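Local coordinates for putative sugar isomerase (Parabacteroides distasonis, PDB 3LMZ), which is of uncharacterised function but probably acts as a sugar isomerase, having a TIM barrel of the xylose isomerase-like family, at residues L36-K50 with K69-P82. Residues are numbered along the deposited sequence; the frame is centred on the assembly and turned at random. Where two conformers were deposited one is given.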
loop_
_atom_site.group_PDB
_atom_site.type_symbol
_atom_site.label_atom_id
_atom_site.label_comp_id
_atom_site.label_asym_id
_atom_site.label_seq_id
_atom_site.Cartn_x
_atom_site.Cartn_y
_atom_site.Cartn_z
ATOM N N LEU A 36 15.661 -8.242 3.472
ATOM C CA LEU A 36 15.642 -7.566 4.778
ATOM C C LEU A 36 15.502 -6.042 4.602
ATOM O O LEU A 36 14.796 -5.410 5.367
ATOM C CB LEU A 36 16.889 -7.927 5.592
ATOM C CG LEU A 36 16.982 -9.378 6.037
ATOM C CD1 LEU A 36 18.366 -9.605 6.688
ATOM C CD2 LEU A 36 15.846 -9.760 6.947
ATOM N N LYS A 37 16.164 -5.462 3.632
ATOM C CA LYS A 37 16.047 -4.045 3.387
ATOM C C LYS A 37 14.588 -3.662 3.033
ATOM O O LYS A 37 14.050 -2.628 3.475
ATOM C CB LYS A 37 17.041 -3.631 2.302
ATOM C CG LYS A 37 18.446 -3.515 2.906
ATOM C CD LYS A 37 19.579 -3.311 1.867
ATOM C CE LYS A 37 20.983 -3.294 2.556
ATOM N NZ LYS A 37 22.083 -3.431 1.524
ATOM N N THR A 38 13.932 -4.518 2.229
ATOM C CA THR A 38 12.581 -4.268 1.868
ATOM C C THR A 38 11.692 -4.362 3.084
ATOM O O THR A 38 10.832 -3.490 3.294
ATOM C CB THR A 38 12.126 -5.202 0.724
ATOM O OG1 THR A 38 13.064 -5.136 -0.351
ATOM C CG2 THR A 38 10.724 -4.915 0.276
ATOM N N LEU A 39 11.803 -5.421 3.891
ATOM C CA LEU A 39 10.986 -5.494 5.114
ATOM C C LEU A 39 11.202 -4.268 6.011
ATOM O O LEU A 39 10.260 -3.744 6.595
ATOM C CB LEU A 39 11.277 -6.783 5.938
ATOM C CG LEU A 39 10.491 -8.052 5.543
ATOM C CD1 LEU A 39 10.714 -8.462 4.121
ATOM C CD2 LEU A 39 10.883 -9.169 6.500
ATOM N N GLU A 40 12.446 -3.890 6.191
ATOM C CA GLU A 40 12.809 -2.754 7.036
ATOM C C GLU A 40 12.047 -1.491 6.574
ATOM O O GLU A 40 11.463 -0.765 7.360
ATOM C CB GLU A 40 14.323 -2.509 7.025
ATOM C CG GLU A 40 14.849 -1.474 7.933
ATOM C CD GLU A 40 16.367 -1.497 7.949
ATOM O OE1 GLU A 40 16.983 -1.719 6.889
ATOM O OE2 GLU A 40 16.978 -1.245 9.015
ATOM N N ARG A 41 12.078 -1.226 5.265
ATOM C CA ARG A 41 11.428 -0.041 4.684
ATOM C C ARG A 41 9.879 -0.132 4.845
ATOM O O ARG A 41 9.251 0.883 4.976
ATOM C CB ARG A 41 11.810 0.130 3.198
ATOM C CG ARG A 41 13.233 0.556 2.942
ATOM C CD ARG A 41 13.434 0.896 1.440
ATOM N NE ARG A 41 12.725 2.124 1.077
ATOM C CZ ARG A 41 12.490 2.527 -0.171
ATOM N NH1 ARG A 41 12.932 1.813 -1.181
ATOM N NH2 ARG A 41 11.835 3.641 -0.423
ATOM N N LEU A 42 9.340 -1.351 4.798
ATOM C CA LEU A 42 7.911 -1.572 5.017
ATOM C C LEU A 42 7.460 -1.660 6.454
ATOM O O LEU A 42 6.291 -1.810 6.724
ATOM C CB LEU A 42 7.446 -2.845 4.313
ATOM C CG LEU A 42 7.562 -2.906 2.812
ATOM C CD1 LEU A 42 7.442 -4.396 2.356
ATOM C CD2 LEU A 42 6.527 -2.017 2.190
ATOM N N ASP A 43 8.382 -1.494 7.408
ATOM C CA ASP A 43 8.075 -1.631 8.840
ATOM C C ASP A 43 7.529 -3.002 9.211
ATOM O O ASP A 43 6.657 -3.141 10.059
ATOM C CB ASP A 43 7.144 -0.516 9.306
ATOM C CG ASP A 43 7.077 -0.344 10.836
ATOM O OD1 ASP A 43 8.097 -0.581 11.540
ATOM O OD2 ASP A 43 5.981 0.031 11.355
ATOM N N ILE A 44 8.104 -4.047 8.615
ATOM C CA ILE A 44 7.726 -5.436 8.853
ATOM C C ILE A 44 8.882 -6.095 9.621
ATOM O O ILE A 44 10.043 -5.965 9.216
ATOM C CB ILE A 44 7.429 -6.210 7.517
ATOM C CG1 ILE A 44 6.197 -5.581 6.827
ATOM C CG2 ILE A 44 7.310 -7.725 7.769
ATOM C CD1 ILE A 44 5.882 -6.125 5.415
ATOM N N HIS A 45 8.526 -6.834 10.666
ATOM C CA HIS A 45 9.502 -7.278 11.671
ATOM C C HIS A 45 9.619 -8.785 11.751
ATOM O O HIS A 45 10.341 -9.252 12.591
ATOM C CB HIS A 45 9.146 -6.597 13.035
ATOM C CG HIS A 45 9.207 -5.123 12.905
ATOM N ND1 HIS A 45 10.410 -4.458 12.817
ATOM C CD2 HIS A 45 8.238 -4.193 12.767
ATOM C CE1 HIS A 45 10.169 -3.167 12.606
ATOM N NE2 HIS A 45 8.858 -2.990 12.554
ATOM N N TYR A 46 8.911 -9.511 10.862
ATOM C CA TYR A 46 8.929 -10.969 10.923
ATOM C C TYR A 46 9.085 -11.553 9.515
ATOM O O TYR A 46 8.389 -11.143 8.624
ATOM C CB TYR A 46 7.634 -11.491 11.575
ATOM C CG TYR A 46 7.495 -11.012 13.001
ATOM C CD1 TYR A 46 8.223 -11.614 14.006
ATOM C CD2 TYR A 46 6.631 -9.999 13.313
ATOM C CE1 TYR A 46 8.131 -11.182 15.317
ATOM C CE2 TYR A 46 6.546 -9.529 14.616
ATOM C CZ TYR A 46 7.295 -10.147 15.606
ATOM O OH TYR A 46 7.192 -9.705 16.929
ATOM N N LEU A 47 9.951 -12.575 9.419
ATOM C CA LEU A 47 10.263 -13.247 8.167
ATOM C C LEU A 47 10.190 -14.770 8.425
ATOM O O LEU A 47 10.805 -15.276 9.370
ATOM C CB LEU A 47 11.660 -12.877 7.696
ATOM C CG LEU A 47 12.195 -13.574 6.454
ATOM C CD1 LEU A 47 11.315 -13.297 5.202
ATOM C CD2 LEU A 47 13.703 -13.256 6.180
ATOM N N CYS A 48 9.488 -15.465 7.519
ATOM C CA CYS A 48 9.532 -16.904 7.525
ATOM C C CYS A 48 10.731 -17.338 6.671
ATOM O O CYS A 48 10.899 -16.865 5.539
ATOM C CB CYS A 48 8.229 -17.506 7.019
ATOM S SG CYS A 48 8.079 -19.276 7.480
ATOM N N ILE A 49 11.598 -18.223 7.219
ATOM C CA ILE A 49 12.913 -18.463 6.647
ATOM C C ILE A 49 12.870 -19.573 5.603
ATOM O O ILE A 49 12.533 -20.728 5.958
ATOM C CB ILE A 49 13.912 -18.884 7.778
ATOM C CG1 ILE A 49 13.960 -17.831 8.904
ATOM C CG2 ILE A 49 15.329 -19.161 7.177
ATOM C CD1 ILE A 49 14.749 -18.327 10.152
ATOM N N LYS A 50 13.369 -19.271 4.386
ATOM C CA LYS A 50 13.467 -20.204 3.281
ATOM C C LYS A 50 14.906 -20.636 3.022
ATOM O O LYS A 50 15.836 -19.905 3.328
ATOM C CB LYS A 50 12.838 -19.620 2.013
ATOM C CG LYS A 50 11.324 -19.677 1.954
ATOM C CD LYS A 50 10.704 -21.012 1.882
ATOM C CE LYS A 50 11.001 -21.754 0.600
ATOM N NZ LYS A 50 10.238 -23.006 0.500
ATOM N N LYS A 69 22.252 -10.313 10.981
ATOM C CA LYS A 69 21.803 -9.466 9.881
ATOM C C LYS A 69 20.303 -9.154 10.017
ATOM O O LYS A 69 19.862 -7.994 9.850
ATOM C CB LYS A 69 22.138 -10.109 8.513
ATOM C CG LYS A 69 22.203 -9.071 7.416
ATOM C CD LYS A 69 22.238 -9.637 5.985
ATOM C CE LYS A 69 22.414 -8.503 4.967
ATOM N NZ LYS A 69 21.468 -7.341 5.123
ATOM N N CYS A 70 19.518 -10.188 10.307
ATOM C CA CYS A 70 18.091 -9.993 10.552
ATOM C C CYS A 70 17.862 -8.910 11.645
ATOM O O CYS A 70 17.132 -7.915 11.423
ATOM C CB CYS A 70 17.461 -11.312 10.947
ATOM S SG CYS A 70 17.117 -12.441 9.596
ATOM N N ALA A 71 18.564 -9.028 12.775
ATOM C CA ALA A 71 18.404 -8.098 13.901
ATOM C C ALA A 71 18.807 -6.681 13.490
ATOM O O ALA A 71 18.181 -5.706 13.901
ATOM C CB ALA A 71 19.198 -8.560 15.058
ATOM N N ALA A 72 19.867 -6.565 12.685
ATOM C CA ALA A 72 20.290 -5.247 12.230
ATOM C C ALA A 72 19.219 -4.503 11.415
ATOM O O ALA A 72 19.260 -3.267 11.303
ATOM C CB ALA A 72 21.545 -5.360 11.443
ATOM N N HIS A 73 18.330 -5.271 10.773
ATOM C CA HIS A 73 17.204 -4.744 10.041
ATOM C C HIS A 73 15.894 -4.824 10.786
ATOM O O HIS A 73 14.828 -4.653 10.203
ATOM C CB HIS A 73 17.119 -5.434 8.656
ATOM C CG HIS A 73 18.321 -5.180 7.822
ATOM N ND1 HIS A 73 18.507 -4.023 7.088
ATOM C CD2 HIS A 73 19.472 -5.876 7.713
ATOM C CE1 HIS A 73 19.703 -4.059 6.518
ATOM N NE2 HIS A 73 20.301 -5.182 6.868
ATOM N N LYS A 74 15.969 -5.111 12.088
ATOM C CA LYS A 74 14.803 -5.177 12.968
ATOM C C LYS A 74 13.814 -6.234 12.501
ATOM O O LYS A 74 12.622 -6.088 12.712
ATOM C CB LYS A 74 14.144 -3.786 13.142
ATOM C CG LYS A 74 15.170 -2.846 13.861
ATOM C CD LYS A 74 15.240 -1.522 13.328
ATOM C CE LYS A 74 15.951 -1.408 11.980
ATOM N NZ LYS A 74 15.831 -0.014 11.416
ATOM N N VAL A 75 14.359 -7.364 12.055
ATOM C CA VAL A 75 13.573 -8.526 11.651
ATOM C C VAL A 75 13.949 -9.745 12.467
ATOM O O VAL A 75 15.097 -9.974 12.766
ATOM C CB VAL A 75 13.813 -8.856 10.131
ATOM C CG1 VAL A 75 13.183 -10.167 9.700
ATOM C CG2 VAL A 75 13.303 -7.659 9.212
ATOM N N THR A 76 12.923 -10.489 12.835
ATOM C CA THR A 76 12.996 -11.789 13.507
ATOM C C THR A 76 12.574 -12.889 12.523
ATOM O O THR A 76 11.457 -12.839 11.944
ATOM C CB THR A 76 12.046 -11.827 14.742
ATOM O OG1 THR A 76 12.487 -10.837 15.697
ATOM C CG2 THR A 76 12.061 -13.230 15.372
ATOM N N GLY A 77 13.447 -13.890 12.362
ATOM C CA GLY A 77 13.092 -15.081 11.654
ATOM C C GLY A 77 12.260 -15.952 12.581
ATOM O O GLY A 77 12.787 -16.539 13.526
ATOM N N TYR A 78 10.954 -16.066 12.312
ATOM C CA TYR A 78 10.006 -16.624 13.279
ATOM C C TYR A 78 9.667 -18.105 13.112
ATOM O O TYR A 78 9.089 -18.730 14.047
ATOM C CB TYR A 78 8.717 -15.795 13.337
ATOM C CG TYR A 78 7.767 -16.076 12.206
ATOM C CD1 TYR A 78 7.820 -15.380 11.000
ATOM C CD2 TYR A 78 6.783 -17.041 12.340
ATOM C CE1 TYR A 78 6.912 -15.682 9.938
ATOM C CE2 TYR A 78 5.893 -17.338 11.303
ATOM C CZ TYR A 78 5.946 -16.628 10.100
ATOM O OH TYR A 78 5.098 -16.921 9.046
ATOM N N ALA A 79 9.950 -18.625 11.925
ATOM C CA ALA A 79 9.688 -20.009 11.581
ATOM C C ALA A 79 10.569 -20.327 10.377
ATOM O O ALA A 79 11.191 -19.443 9.786
ATOM C CB ALA A 79 8.202 -20.185 11.249
ATOM N N VAL A 80 10.598 -21.617 10.073
ATOM C CA VAL A 80 11.264 -22.091 8.844
ATOM C C VAL A 80 10.261 -22.761 7.897
ATOM O O VAL A 80 9.351 -23.499 8.380
ATOM C CB VAL A 80 12.441 -23.086 9.122
ATOM C CG1 VAL A 80 13.640 -22.365 9.849
ATOM C CG2 VAL A 80 11.997 -24.323 9.935
ATOM N N GLY A 81 10.426 -22.485 6.594
ATOM C CA GLY A 81 9.652 -23.167 5.549
ATOM C C GLY A 81 8.808 -22.242 4.728
ATOM O O GLY A 81 8.930 -21.036 4.850
ATOM N N PRO A 82 7.911 -22.792 3.911
ATOM C CA PRO A 82 7.668 -24.225 3.785
ATOM C C PRO A 82 8.861 -25.087 3.375
ATOM O O PRO A 82 9.634 -24.742 2.510
ATOM C CB PRO A 82 6.603 -24.310 2.693
ATOM C CG PRO A 82 5.904 -22.937 2.699
ATOM C CD PRO A 82 6.928 -21.960 3.194
HETATM O O HOH W 1 19.462 -1.285 9.566
HETATM O O HOH W 2 12.057 -4.144 10.059
HETATM O O HOH W 3 11.865 -8.259 15.080
#
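Glu40 divides its carboxylate between His73 and Lys74, a compact example of one acidic side chain gripping the end of the next helix. His73 ND1 donates to Glu40 OE1 at 2.8 Å; that oxygen lies close to the imidazole plane, whereas the N-H arrives from above the carboxylate, the two planes 74° apart. Lys74 NZ makes a salt bridge to Glu40 OE2, 2.9 Å away, its hydrogen bond using the anti lone pair. With CG anti to the backbone N (chi1 -174°) and an extended chain, Glu40 reaches from helix 32-41 to the turn ending helix 60-72. A glutamine here would probably keep a partner for His73 but leave the Lys74 ammonium without its counter-charge. Lys74, C-prime residue of a Schellman motif, accepts at its carbonyl O from His45 ND1 at 2.7 Å. Asp43 OD1 takes His45 NE2, fixing the ring's rotation. Alongside, Val75 packs against Leu36, Leu39 and Leu47, its CG1 lying 3.7 Å from Leu47 CB. Parallel strand pairing follows, from Thr76 N to His45 O through Gly81 N to Ile49 O. At its far end Lys50 NZ reaches Pro82 O, 2.7 Å away in the carbonyl plane, and hydrogen-bonds a citrate probably from the crystallisation liquor. The contact joins elements of the beta-alpha-beta unit 46-49, 60-72, 76-85 and ties the preceding helix 32-41 to it, with helix 88-101 packing on Ile49 and Val80 and helix 240-256 on Leu42 and Ile44.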